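Local coordinates for beta-glucosidase (Saccharopolyspora erythraea D, PDB 5M6G), which probably hydrolyses terminal, non-reducing beta-D-glucosyl residues to release beta-D-glucose, as a two-domain enzyme of glycosyl hydrolase family 3, at residues G428-V433 and D488-A493; A434-D439 and G499-A504; R492-V497 and S530-V535; G512-D517 and R542-A547; W587-D592 and D603-H608. One frame throughout, in Å; residues are numbered along the deposited sequence.

All five contacts belong to the C-terminal domain. Interactions 1 and 3 adjoin, sharing Arg-492 and Ala-493, with centres 8 Å apart: they place strand 493-499 between strands 431-434 and 534-539. Interaction 3 is buried and apolar, held by backbone bonds; interaction 1, at the strands' starting ends, is partly buried and adds cation-pi and guanidinium contacts. Interactions 2 and 4 lie in loops leaving these strands and touch through the salt bridges Lys-436 with Asp-517 and Glu-500 with Arg-542. Interaction 2 is partly buried and polar, interaction 4 mainly buried leucine packing with two bridging waters. Interaction 5 touches interaction 4, their centres 11 Å apart, with an aromatic inner side and an exposed salt bridge.

Interaction 1 of 5, residues G428-V433 and D488-A493; sequences GGKLFV and DGSYRA
Lys-430 and Phe-432 meet Arg-492 and Ala-493 through two nearly straight backbone bonds, Arg-492 N to Lys-430 O (2.9 Å) and Phe-432 N to Ala-493 O (3.0 Å), each with an N-H...O angle of 170°, where the neighbouring parallel strands 431-434 and 493-499 begin. The Tyr-491 ring is covered on both faces. Over one lies Lys-430 CE, 3.7 Å from the centroid of the Tyr-491 ring, and Lys-430 NZ follows it as a cation-pi partner. Over the opposite face Phe-432 presents its CD2 edge, 3.6 Å from Tyr-491 CZ; with ring planes at 85° this is a T-shaped pair. Tyr-491 OH itself is bonded to Thr-479 of strand 478-480. Arg-492 meets the other end of the first segment: its CG sits between the backbone N and the carbonyl carbon (chi1 73°), and its NE reaches Gly-429 O at 2.9 Å, from above the carbonyl plane. Leu-431 CD2 covers the centre of one guanidinium face, 3.5 Å from Arg-492 CZ, while Asp-427 supplies a salt bridge. At the tip of Lys-430, NZ donates to Ser-490 OG (2.7 Å), which in turn donates to the syn lone pair of Asp-488 OD1, an oxygen also held by Ser-490 N in an Asx turn. The ammonium is therefore tied to the carboxylate through a hydroxyl, and the two opposite charges probably polarise that relay.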
# COMPACT_ATOMS: atom_id res chain seq x y z
N GLY A 428 -9.36 -4.74 37.97
CA GLY A 428 -8.27 -4.36 38.85
C GLY A 428 -7.22 -5.43 39.10
O GLY A 428 -6.16 -5.09 39.64
N GLY A 429 -7.45 -6.69 38.75
CA GLY A 429 -6.44 -7.71 38.96
C GLY A 429 -5.24 -7.53 38.05
O GLY A 429 -5.34 -6.99 36.95
N LYS A 430 -4.07 -7.96 38.53
CA LYS A 430 -2.83 -7.81 37.77
C LYS A 430 -2.92 -8.50 36.42
O LYS A 430 -3.40 -9.63 36.31
CB LYS A 430 -1.66 -8.42 38.54
CG LYS A 430 -1.31 -7.79 39.85
CD LYS A 430 -0.66 -8.83 40.73
CE LYS A 430 0.61 -9.36 40.11
NZ LYS A 430 1.44 -10.06 41.13
N LEU A 431 -2.41 -7.84 35.38
CA LEU A 431 -2.29 -8.42 34.05
C LEU A 431 -0.82 -8.54 33.68
O LEU A 431 0.01 -7.73 34.10
CB LEU A 431 -3.02 -7.57 33.00
CG LEU A 431 -4.54 -7.62 33.07
CD1 LEU A 431 -5.14 -6.58 32.15
CD2 LEU A 431 -5.03 -9.02 32.69
N PHE A 432 -0.50 -9.56 32.90
CA PHE A 432 0.84 -9.69 32.35
C PHE A 432 0.81 -9.53 30.84
O PHE A 432 -0.07 -10.09 30.16
CB PHE A 432 1.49 -11.04 32.70
CG PHE A 432 2.99 -11.00 32.65
CD1 PHE A 432 3.67 -11.13 31.44
CD2 PHE A 432 3.73 -10.76 33.80
CE1 PHE A 432 5.05 -11.07 31.39
CE2 PHE A 432 5.11 -10.69 33.76
CZ PHE A 432 5.77 -10.84 32.55
N VAL A 433 1.76 -8.78 30.31
CA VAL A 433 1.90 -8.60 28.86
C VAL A 433 3.32 -8.96 28.47
O VAL A 433 4.29 -8.60 29.15
CB VAL A 433 1.54 -7.17 28.42
CG1 VAL A 433 1.67 -7.01 26.89
CG2 VAL A 433 0.12 -6.84 28.87
N ASP A 488 3.83 -15.14 36.76
CA ASP A 488 3.57 -16.21 37.72
C ASP A 488 2.06 -16.36 37.86
O ASP A 488 1.29 -15.63 37.23
CB ASP A 488 4.25 -15.95 39.08
CG ASP A 488 3.82 -14.66 39.74
OD1 ASP A 488 2.62 -14.31 39.72
OD2 ASP A 488 4.69 -13.98 40.33
N GLY A 489 1.66 -17.31 38.71
CA GLY A 489 0.26 -17.65 38.88
C GLY A 489 -0.57 -16.61 39.59
O GLY A 489 -1.79 -16.78 39.68
N SER A 490 0.04 -15.52 40.07
CA SER A 490 -0.73 -14.46 40.71
C SER A 490 -1.43 -13.54 39.71
O SER A 490 -2.23 -12.70 40.12
CB SER A 490 0.18 -13.62 41.62
OG SER A 490 0.99 -12.74 40.86
N TYR A 491 -1.14 -13.67 38.41
CA TYR A 491 -1.74 -12.81 37.39
C TYR A 491 -3.07 -13.38 36.94
O TYR A 491 -3.27 -14.60 36.90
CB TYR A 491 -0.78 -12.66 36.20
CG TYR A 491 0.41 -11.78 36.53
CD1 TYR A 491 1.53 -12.30 37.16
CD2 TYR A 491 0.38 -10.43 36.22
CE1 TYR A 491 2.61 -11.48 37.47
CE2 TYR A 491 1.44 -9.61 36.52
CZ TYR A 491 2.55 -10.13 37.14
OH TYR A 491 3.59 -9.29 37.44
N ARG A 492 -4.01 -12.50 36.59
CA ARG A 492 -5.32 -12.99 36.19
C ARG A 492 -5.35 -13.40 34.73
O ARG A 492 -6.19 -14.23 34.36
CB ARG A 492 -6.40 -11.95 36.48
CG ARG A 492 -6.41 -10.76 35.57
CD ARG A 492 -7.65 -9.94 35.82
NE ARG A 492 -7.41 -8.51 35.64
CZ ARG A 492 -7.78 -7.83 34.57
NH1 ARG A 492 -8.43 -8.44 33.59
NH2 ARG A 492 -7.53 -6.52 34.49
N ALA A 493 -4.46 -12.86 33.90
CA ALA A 493 -4.36 -13.27 32.50
C ALA A 493 -3.01 -12.80 31.98
O ALA A 493 -2.42 -11.86 32.50
CB ALA A 493 -5.49 -12.71 31.65

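Interaction 2 of 5, residues A434-D439 and G499-A504; sequences AGKNAD and GETPYA
The side-chain amide of Asn-437 points its ND2 at the peptide groups of Gly-499 and Glu-500, and within 499-504 the Tyr-503 ring takes Glu-500 OE1 at its edge, in the ring plane. Asn-437 ND2 donates to Glu-500 O at 3.1 Å; the oxygen is tilted 19° from the amide plane, and the N-H arrives from above the carbonyl plane. The bond is also somewhat bent, 150° at the hydrogen. Tyr-503 OH donates to Glu-500 OE1 (2.6 Å), whose carboxylate also accepts from Gly-541 N and pairs with Arg-542.

Lys-436 reaches across beside the amide. Its chain is extended as far as CE and then turns at chi4 (-73°), which brings NZ to 2.7 Å from Gly-499 O. On the way Lys-436 CE passes 3.8 Å from Thr-501 CG2, the two side chains crossing at about a right angle. Asp-517 and Asp-520 form salt bridges with the same ammonium, which consequently has three acceptors.

Residues Gly-435 to Ala-438 form a type I turn leaving strand 431-434, and Gly-499 ends the adjacent strand 493-499. The contact therefore joins the exits of two strands that are neighbours in the sheet, with Asn-443 of helix 441-445 against Asn-437 and Thr-501, and helix 518-528 supplying Asp-520 and Glu-519 around Lys-436.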
# COMPACT_ATOMS: atom_id res chain seq x y z
N ALA A 434 3.45 -9.69 27.35
CA ALA A 434 4.73 -10.11 26.82
C ALA A 434 4.65 -10.11 25.30
O ALA A 434 3.59 -9.92 24.72
CB ALA A 434 5.13 -11.50 27.33
N GLY A 435 5.79 -10.34 24.67
CA GLY A 435 5.85 -10.47 23.22
C GLY A 435 6.63 -9.33 22.57
O GLY A 435 6.55 -8.17 23.00
N LYS A 436 7.38 -9.66 21.52
CA LYS A 436 8.18 -8.64 20.83
C LYS A 436 7.32 -7.64 20.07
O LYS A 436 7.84 -6.60 19.65
CB LYS A 436 9.19 -9.29 19.88
CG LYS A 436 8.57 -9.93 18.64
CD LYS A 436 9.67 -10.31 17.62
CE LYS A 436 9.09 -11.02 16.40
NZ LYS A 436 8.64 -12.43 16.64
N ASN A 437 6.03 -7.91 19.87
CA ASN A 437 5.14 -6.99 19.19
C ASN A 437 4.19 -6.27 20.14
O ASN A 437 3.27 -5.60 19.68
CB ASN A 437 4.37 -7.73 18.09
CG ASN A 437 5.25 -8.06 16.91
OD1 ASN A 437 6.35 -7.53 16.81
ND2 ASN A 437 4.78 -8.93 16.00
N ALA A 438 4.41 -6.38 21.46
CA ALA A 438 3.49 -5.79 22.43
C ALA A 438 3.67 -4.28 22.59
O ALA A 438 2.71 -3.57 22.91
CB ALA A 438 3.67 -6.45 23.80
N ASP A 439 4.89 -3.77 22.41
CA ASP A 439 5.24 -2.41 22.78
C ASP A 439 6.16 -1.82 21.72
O ASP A 439 7.26 -1.35 22.01
CB ASP A 439 5.91 -2.37 24.16
CG ASP A 439 6.06 -0.96 24.71
OD1 ASP A 439 5.20 -0.11 24.42
OD2 ASP A 439 7.04 -0.71 25.45
N GLY A 499 4.52 -12.44 16.54
CA GLY A 499 4.33 -12.39 15.09
C GLY A 499 5.57 -11.87 14.37
O GLY A 499 6.71 -12.12 14.78
N GLU A 500 5.33 -11.14 13.28
CA GLU A 500 6.42 -10.77 12.38
C GLU A 500 6.97 -9.39 12.73
O GLU A 500 6.31 -8.57 13.36
CB GLU A 500 5.93 -10.77 10.93
CG GLU A 500 5.21 -12.03 10.52
CD GLU A 500 4.87 -12.02 9.03
OE1 GLU A 500 3.94 -11.30 8.63
OE2 GLU A 500 5.57 -12.73 8.28
N THR A 501 8.20 -9.14 12.28
CA THR A 501 8.81 -7.82 12.22
C THR A 501 8.64 -7.25 10.81
O THR A 501 8.27 -7.98 9.88
CB THR A 501 10.28 -7.91 12.62
OG1 THR A 501 10.94 -8.86 11.77
CG2 THR A 501 10.42 -8.35 14.09
N PRO A 502 8.88 -5.95 10.62
CA PRO A 502 8.48 -5.31 9.35
C PRO A 502 9.28 -5.77 8.14
O PRO A 502 10.47 -6.06 8.23
CB PRO A 502 8.71 -3.82 9.62
CG PRO A 502 8.61 -3.67 11.12
CD PRO A 502 9.20 -4.94 11.66
N TYR A 503 8.60 -5.81 7.00
CA TYR A 503 9.23 -6.14 5.72
C TYR A 503 8.40 -5.54 4.60
O TYR A 503 7.25 -5.14 4.80
CB TYR A 503 9.36 -7.66 5.53
CG TYR A 503 8.04 -8.36 5.73
CD1 TYR A 503 7.11 -8.44 4.69
CD2 TYR A 503 7.71 -8.93 6.96
CE1 TYR A 503 5.89 -9.07 4.87
CE2 TYR A 503 6.49 -9.56 7.15
CZ TYR A 503 5.59 -9.63 6.09
OH TYR A 503 4.38 -10.24 6.28
N ALA A 504 8.97 -5.53 3.40
CA ALA A 504 8.24 -5.11 2.21
C ALA A 504 8.79 -5.82 0.99
O ALA A 504 10.00 -6.07 0.90
CB ALA A 504 8.30 -3.59 1.99

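Interaction 3 of 5, residues R492-V497 and S530-V535; sequences RAAIAV and SGVPVV
Val-532 turns its CG1 anti to its own backbone N (chi1 153°, some way short of full anti), and this branch lies against the backbone of Ala-493 and Ala-494. Val-532 CG1 is 3.5 Å from Ala-493 CA and equally near Ala-494 N, and it touches Ala-494 CB at 4.0 Å. Ile-495 sets CG1 beside its backbone N (chi1 -56°), leaving Ile-495 CG1 4.3 Å from Val-535 CB.

Past Val-532 and Pro-533 the two segments run as parallel strands, Ala-494 paired with Val-534 and Ile-495 with Val-535. Ala-494 N donates to Pro-533 O at 2.9 Å. Val-535 N then donates to Ala-494 O (2.8 Å), and Ala-496 N to Val-535 O at the same length. The last two bonds are nearly straight at the hydrogen, about 170°, and CA-H...O contacts fill in between, the one from Val-534 CA to Ala-494 O measuring 3.3 Å. Residues alternate between faces: Ala-494 and Val-534 lie on the side of helix 518-528, where Leu-527 meets Ala-494 and Arg-528 meets Val-534, whereas Ile-495 and Val-535 occupy the other, on which Ile-495 reaches Leu-424. Strand 493-499, helix 518-528 and strand 534-539 make a beta-alpha-beta crossover, and Gly-531, with positive phi, is where the chain leaves the helix for the second strand.

All the bonds between the strands are peptide to peptide, and every side chain that meets another across the pair is aliphatic. The contact consequently rests on satisfied backbone groups within an apolar interior, with no charged pair between the two segments.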
# COMPACT_ATOMS: atom_id res chain seq x y z
N ARG A 492 -4.01 -12.50 36.59
CA ARG A 492 -5.32 -12.99 36.19
C ARG A 492 -5.35 -13.40 34.73
O ARG A 492 -6.19 -14.23 34.36
CB ARG A 492 -6.40 -11.95 36.48
CG ARG A 492 -6.41 -10.76 35.57
CD ARG A 492 -7.65 -9.94 35.82
NE ARG A 492 -7.41 -8.51 35.64
CZ ARG A 492 -7.78 -7.83 34.57
NH1 ARG A 492 -8.43 -8.44 33.59
NH2 ARG A 492 -7.53 -6.52 34.49
N ALA A 493 -4.46 -12.86 33.90
CA ALA A 493 -4.36 -13.27 32.50
C ALA A 493 -3.01 -12.80 31.98
O ALA A 493 -2.42 -11.86 32.50
CB ALA A 493 -5.49 -12.71 31.65
N ALA A 494 -2.54 -13.48 30.93
CA ALA A 494 -1.30 -13.10 30.28
C ALA A 494 -1.56 -12.93 28.79
O ALA A 494 -2.21 -13.78 28.17
CB ALA A 494 -0.19 -14.13 30.51
N ILE A 495 -1.05 -11.84 28.22
CA ILE A 495 -1.26 -11.49 26.81
C ILE A 495 0.09 -11.54 26.12
O ILE A 495 1.02 -10.82 26.50
CB ILE A 495 -1.90 -10.10 26.66
CG1 ILE A 495 -3.21 -10.04 27.44
CG2 ILE A 495 -2.14 -9.77 25.17
CD1 ILE A 495 -3.66 -8.63 27.74
N ALA A 496 0.20 -12.36 25.08
CA ALA A 496 1.45 -12.52 24.33
C ALA A 496 1.23 -11.96 22.93
O ALA A 496 0.51 -12.56 22.12
CB ALA A 496 1.87 -13.99 24.27
N VAL A 497 1.84 -10.82 22.64
CA VAL A 497 1.70 -10.16 21.35
C VAL A 497 2.93 -10.55 20.54
O VAL A 497 4.02 -10.01 20.75
CB VAL A 497 1.55 -8.65 21.48
CG1 VAL A 497 1.10 -8.05 20.15
CG2 VAL A 497 0.54 -8.32 22.57
N SER A 530 2.88 -20.69 33.50
CA SER A 530 2.45 -20.05 34.73
C SER A 530 1.10 -20.55 35.21
O SER A 530 0.72 -20.24 36.35
CB SER A 530 2.41 -18.53 34.54
OG SER A 530 1.35 -18.15 33.68
N GLY A 531 0.38 -21.30 34.38
CA GLY A 531 -0.96 -21.76 34.70
C GLY A 531 -2.03 -20.71 34.53
O GLY A 531 -3.21 -21.00 34.74
N VAL A 532 -1.66 -19.50 34.15
CA VAL A 532 -2.55 -18.37 33.97
C VAL A 532 -3.16 -18.46 32.57
O VAL A 532 -2.51 -18.98 31.66
CB VAL A 532 -1.73 -17.08 34.18
CG1 VAL A 532 -2.29 -15.90 33.44
CG2 VAL A 532 -1.54 -16.82 35.67
N PRO A 533 -4.41 -18.01 32.36
CA PRO A 533 -4.98 -18.02 31.00
C PRO A 533 -4.17 -17.13 30.07
O PRO A 533 -3.79 -16.02 30.43
CB PRO A 533 -6.40 -17.48 31.20
CG PRO A 533 -6.68 -17.65 32.67
CD PRO A 533 -5.37 -17.55 33.38
N VAL A 534 -3.93 -17.63 28.85
CA VAL A 534 -3.02 -16.98 27.90
C VAL A 534 -3.80 -16.57 26.65
O VAL A 534 -4.43 -17.41 25.99
CB VAL A 534 -1.84 -17.88 27.53
CG1 VAL A 534 -0.93 -17.18 26.52
CG2 VAL A 534 -1.04 -18.24 28.78
N VAL A 535 -3.73 -15.28 26.34
CA VAL A 535 -4.29 -14.68 25.14
C VAL A 535 -3.14 -14.44 24.18
O VAL A 535 -2.20 -13.70 24.51
CB VAL A 535 -5.00 -13.35 25.46
CG1 VAL A 535 -5.51 -12.67 24.18
CG2 VAL A 535 -6.13 -13.57 26.47

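Interaction 4 of 5, residues G512-D517 and R542-A547; sequences GGLGLD and RPLDIA
Leu-514 and Asp-545 join two loops at the C-terminal ends of neighbouring parallel strands: residues 512-517 lead from the region after strand 493-499 into helix 518-528, N-capped by Asp-517, and residues 542-547 follow strand 534-539. One direct backbone bond links them, Asp-545 N to Leu-514 O at 2.8 Å. It is straight at the hydrogen (165°), although the donor stands above the carbonyl plane, 59° out of it. Two waters extend the link. One accepts from Leu-514 N and donates to Asp-545 OD2 (2.8 Å); the other accepts from Leu-516 N and donates to Asp-545 O (2.7 Å). Asp-545 CG lies anti to its backbone N (chi1 -167°), and OD2 of that carboxylate meets the first of these.

Leucines form the apolar part. Leu-514 CD2 stands over the rim of one face of the Arg-542 guanidinium, 3.6 Å from Arg-542 NE, the two side chains crossing at about a right angle. The same methyl carbon is 4.1 Å from Leu-544 CD2. Leu-516 CD2 packs at 3.9 Å on Leu-544 CD1, and Leu-516 CG rests near Ile-546 CG2. Pro-543 O is buried here without a polar partner in the model.

Arg-542 spends its polar end on Gly-508 O, Glu-500 and Asp-188 O, and its side chain is about 6 Å from that of the magnesium ligand Asp-509. Loops packed side by side beyond the C-terminal ends of adjacent parallel strands, one leading into the next helix, are the usual arrangement of an alpha/beta sheet, here the domain's mixed sheet.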
# COMPACT_ATOMS: atom_id res chain seq x y z
N GLY A 512 10.68 -20.55 3.23
CA GLY A 512 11.18 -21.50 4.20
C GLY A 512 10.20 -21.91 5.27
O GLY A 512 10.45 -22.90 5.97
N GLY A 513 9.11 -21.19 5.44
CA GLY A 513 8.17 -21.50 6.50
C GLY A 513 7.53 -20.25 7.06
O GLY A 513 8.01 -19.13 6.89
N LEU A 514 6.41 -20.45 7.77
CA LEU A 514 5.68 -19.36 8.41
C LEU A 514 5.35 -19.65 9.87
O LEU A 514 4.44 -19.03 10.43
CB LEU A 514 4.40 -19.03 7.65
CG LEU A 514 4.61 -18.18 6.38
CD1 LEU A 514 3.37 -18.14 5.51
CD2 LEU A 514 5.05 -16.77 6.75
N GLY A 515 6.06 -20.58 10.51
CA GLY A 515 5.84 -20.82 11.92
C GLY A 515 6.35 -19.68 12.79
O GLY A 515 7.15 -18.85 12.37
N LEU A 516 5.88 -19.64 14.03
CA LEU A 516 6.40 -18.66 14.97
C LEU A 516 7.89 -18.90 15.19
O LEU A 516 8.35 -20.04 15.27
CB LEU A 516 5.65 -18.75 16.30
CG LEU A 516 4.17 -18.39 16.26
CD1 LEU A 516 3.51 -18.71 17.59
CD2 LEU A 516 4.03 -16.91 15.93
N ASP A 517 8.66 -17.81 15.27
CA ASP A 517 10.08 -17.94 15.54
C ASP A 517 10.30 -18.45 16.97
O ASP A 517 9.36 -18.66 17.75
CB ASP A 517 10.81 -16.63 15.27
CG ASP A 517 10.37 -15.48 16.17
OD1 ASP A 517 9.83 -15.71 17.27
OD2 ASP A 517 10.60 -14.31 15.78
N ARG A 542 0.03 -11.69 7.52
CA ARG A 542 -0.52 -12.85 6.84
C ARG A 542 -0.84 -13.91 7.89
O ARG A 542 -0.35 -13.81 9.02
CB ARG A 542 0.48 -13.40 5.83
CG ARG A 542 1.84 -13.63 6.47
CD ARG A 542 2.90 -14.01 5.44
NE ARG A 542 4.18 -13.40 5.79
CZ ARG A 542 5.23 -13.33 4.98
NH1 ARG A 542 5.17 -13.84 3.74
NH2 ARG A 542 6.33 -12.72 5.40
N PRO A 543 -1.62 -14.94 7.56
CA PRO A 543 -1.69 -16.10 8.45
C PRO A 543 -0.29 -16.63 8.74
O PRO A 543 0.61 -16.56 7.89
CB PRO A 543 -2.53 -17.11 7.65
CG PRO A 543 -3.35 -16.25 6.72
CD PRO A 543 -2.44 -15.11 6.34
N LEU A 544 -0.10 -17.14 9.95
CA LEU A 544 1.12 -17.81 10.36
C LEU A 544 0.81 -19.25 10.71
O LEU A 544 -0.32 -19.58 11.09
CB LEU A 544 1.78 -17.11 11.56
CG LEU A 544 2.20 -15.66 11.36
CD1 LEU A 544 2.87 -15.13 12.65
CD2 LEU A 544 3.11 -15.48 10.14
N ASP A 545 1.82 -20.11 10.58
CA ASP A 545 1.64 -21.56 10.74
C ASP A 545 1.65 -21.90 12.23
O ASP A 545 2.71 -22.03 12.85
CB ASP A 545 2.75 -22.29 10.00
CG ASP A 545 2.48 -23.77 9.84
OD1 ASP A 545 1.38 -24.24 10.22
OD2 ASP A 545 3.37 -24.46 9.31
N ILE A 546 0.46 -22.03 12.82
CA ILE A 546 0.29 -22.15 14.26
C ILE A 546 -0.53 -23.36 14.66
O ILE A 546 -0.84 -23.52 15.85
CB ILE A 546 -0.37 -20.89 14.85
CG1 ILE A 546 -1.73 -20.71 14.17
CG2 ILE A 546 0.55 -19.68 14.69
CD1 ILE A 546 -2.55 -19.64 14.74
N ALA A 547 -0.94 -24.20 13.71
CA ALA A 547 -1.90 -25.25 14.01
C ALA A 547 -1.39 -26.23 15.05
O ALA A 547 -2.18 -26.83 15.78
CB ALA A 547 -2.27 -26.01 12.73
O HOH W 1 5.79 -23.20 8.58
O HOH W 2 4.32 -21.88 15.04

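Interaction 5 of 5, residues W587-D592 and D603-H608; sequences WMRSFD and DPLFPH
Trp-587 starts the contact with its backbone N, which donates to Phe-606 O at 2.9 Å. Its ring, with CG anti to the backbone N (chi1 -161°), lies alongside the side chains of Leu-605 and Phe-606, all pointing the same way. Phe-606 turns an edge to the indole face: its CD2 is 3.9 Å from Trp-587 CG, and with planes at 88° the pair is T-shaped. Leu-605 CD2 approaches Trp-587 CD1 at 3.9 Å. The indole NE1 makes a weak bond to Leu-544 O, and strands 414-418 and 555-560 contribute Leu-416, Ala-558 and Trp-560 around the ring.

The carbonyl of Trp-587 receives two weak bonds, from Leu-605 N (2.9 Å) and Phe-606 N (3.4 Å). Two residues thus stand opposite one on a single antiparallel bridge, a classic beta bulge. Met-588 follows, its O resting 3.4 Å from Leu-605 CB.

Arg-589 then reaches back across, its chain extended from CG to NE, and forms a salt bridge: Arg-589 NH2 donates to Asp-603 OD1 at 3.0 Å. NE adds a weak bond to the same oxygen. OD1 lies in the guanidinium plane, but the nitrogen meets it from 48° above the carboxylate plane. Pro-604 O sits over one guanidinium face, toward its rim. Past Arg-589, Ser-590 OG accepts from Asp-592 N (3.0 Å), an ST turn, and Gln-593 bonds to Arg-589 N and Asp-603 O from outside both segments.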
# COMPACT_ATOMS: atom_id res chain seq x y z
N TRP A 587 -6.82 -19.70 6.40
CA TRP A 587 -5.73 -19.92 7.34
C TRP A 587 -5.28 -21.38 7.32
O TRP A 587 -6.06 -22.28 7.64
CB TRP A 587 -6.15 -19.51 8.76
CG TRP A 587 -5.00 -19.28 9.68
CD1 TRP A 587 -4.05 -20.19 10.07
CD2 TRP A 587 -4.68 -18.05 10.36
NE1 TRP A 587 -3.15 -19.59 10.94
CE2 TRP A 587 -3.52 -18.29 11.14
CE3 TRP A 587 -5.27 -16.78 10.39
CZ2 TRP A 587 -2.94 -17.29 11.92
CZ3 TRP A 587 -4.68 -15.79 11.18
CH2 TRP A 587 -3.53 -16.06 11.93
N MET A 588 -4.00 -21.59 7.01
CA MET A 588 -3.47 -22.93 6.76
C MET A 588 -3.49 -23.82 8.01
O MET A 588 -3.27 -23.36 9.14
CB MET A 588 -2.03 -22.83 6.25
CG MET A 588 -1.04 -22.42 7.35
SD MET A 588 0.57 -21.88 6.78
CE MET A 588 0.34 -20.10 6.75
N ARG A 589 -3.75 -25.13 7.79
CA ARG A 589 -3.42 -26.13 8.80
C ARG A 589 -1.93 -26.43 8.79
O ARG A 589 -1.37 -26.88 9.80
CB ARG A 589 -4.16 -27.45 8.56
CG ARG A 589 -5.60 -27.48 9.00
CD ARG A 589 -6.18 -28.90 8.93
NE ARG A 589 -7.63 -28.85 9.08
CZ ARG A 589 -8.25 -28.71 10.25
NH1 ARG A 589 -7.54 -28.61 11.37
NH2 ARG A 589 -9.57 -28.66 10.29
N SER A 590 -1.29 -26.21 7.65
CA SER A 590 0.10 -26.57 7.46
C SER A 590 0.67 -25.71 6.34
O SER A 590 -0.02 -25.44 5.36
CB SER A 590 0.23 -28.06 7.11
OG SER A 590 1.50 -28.33 6.56
N PHE A 591 1.92 -25.28 6.52
CA PHE A 591 2.67 -24.63 5.45
C PHE A 591 2.63 -25.44 4.15
O PHE A 591 2.67 -24.86 3.05
CB PHE A 591 4.11 -24.44 5.93
CG PHE A 591 4.96 -23.63 5.01
CD1 PHE A 591 4.86 -22.24 5.01
CD2 PHE A 591 5.87 -24.25 4.17
CE1 PHE A 591 5.66 -21.48 4.16
CE2 PHE A 591 6.67 -23.51 3.32
CZ PHE A 591 6.57 -22.11 3.32
N ASP A 592 2.53 -26.77 4.25
CA ASP A 592 2.50 -27.63 3.07
C ASP A 592 1.27 -27.43 2.20
O ASP A 592 1.26 -27.89 1.05
CB ASP A 592 2.58 -29.11 3.51
CG ASP A 592 3.92 -29.47 4.12
OD1 ASP A 592 4.88 -28.69 3.95
OD2 ASP A 592 4.02 -30.54 4.75
N ASP A 603 -8.53 -28.57 3.49
CA ASP A 603 -9.18 -28.43 4.79
C ASP A 603 -8.38 -27.44 5.63
O ASP A 603 -7.30 -27.80 6.13
CB ASP A 603 -9.25 -29.78 5.49
CG ASP A 603 -10.18 -29.78 6.70
OD1 ASP A 603 -10.29 -28.74 7.37
OD2 ASP A 603 -10.80 -30.83 6.98
N PRO A 604 -8.85 -26.21 5.83
CA PRO A 604 -8.04 -25.21 6.52
C PRO A 604 -8.22 -25.27 8.04
O PRO A 604 -9.18 -25.84 8.56
CB PRO A 604 -8.59 -23.89 5.97
CG PRO A 604 -10.05 -24.17 5.84
CD PRO A 604 -10.14 -25.65 5.40
N LEU A 605 -7.26 -24.66 8.74
CA LEU A 605 -7.43 -24.44 10.18
C LEU A 605 -8.62 -23.53 10.45
O LEU A 605 -9.46 -23.83 11.30
CB LEU A 605 -6.15 -23.86 10.78
CG LEU A 605 -6.17 -23.66 12.30
CD1 LEU A 605 -6.28 -25.03 13.00
CD2 LEU A 605 -4.92 -22.92 12.77
N PHE A 606 -8.69 -22.39 9.74
CA PHE A 606 -9.84 -21.49 9.76
C PHE A 606 -10.18 -21.10 8.33
O PHE A 606 -9.29 -20.68 7.57
CB PHE A 606 -9.56 -20.20 10.57
CG PHE A 606 -9.04 -20.45 11.96
CD1 PHE A 606 -9.88 -20.87 12.97
CD2 PHE A 606 -7.71 -20.21 12.26
CE1 PHE A 606 -9.41 -21.08 14.25
CE2 PHE A 606 -7.22 -20.42 13.56
CZ PHE A 606 -8.07 -20.87 14.54
N PRO A 607 -11.45 -21.18 7.92
CA PRO A 607 -11.81 -20.82 6.54
C PRO A 607 -11.92 -19.32 6.35
O PRO A 607 -12.05 -18.54 7.30
CB PRO A 607 -13.18 -21.48 6.36
CG PRO A 607 -13.79 -21.39 7.75
CD PRO A 607 -12.62 -21.57 8.72
N HIS A 608 -11.86 -18.92 5.08
CA HIS A 608 -12.17 -17.56 4.69
C HIS A 608 -13.52 -17.14 5.27
O HIS A 608 -14.47 -17.91 5.28
CB HIS A 608 -12.20 -17.48 3.16
CG HIS A 608 -12.36 -16.10 2.62
ND1 HIS A 608 -13.57 -15.44 2.60
CD2 HIS A 608 -11.45 -15.23 2.09
CE1 HIS A 608 -13.40 -14.23 2.09
NE2 HIS A 608 -12.13 -14.09 1.76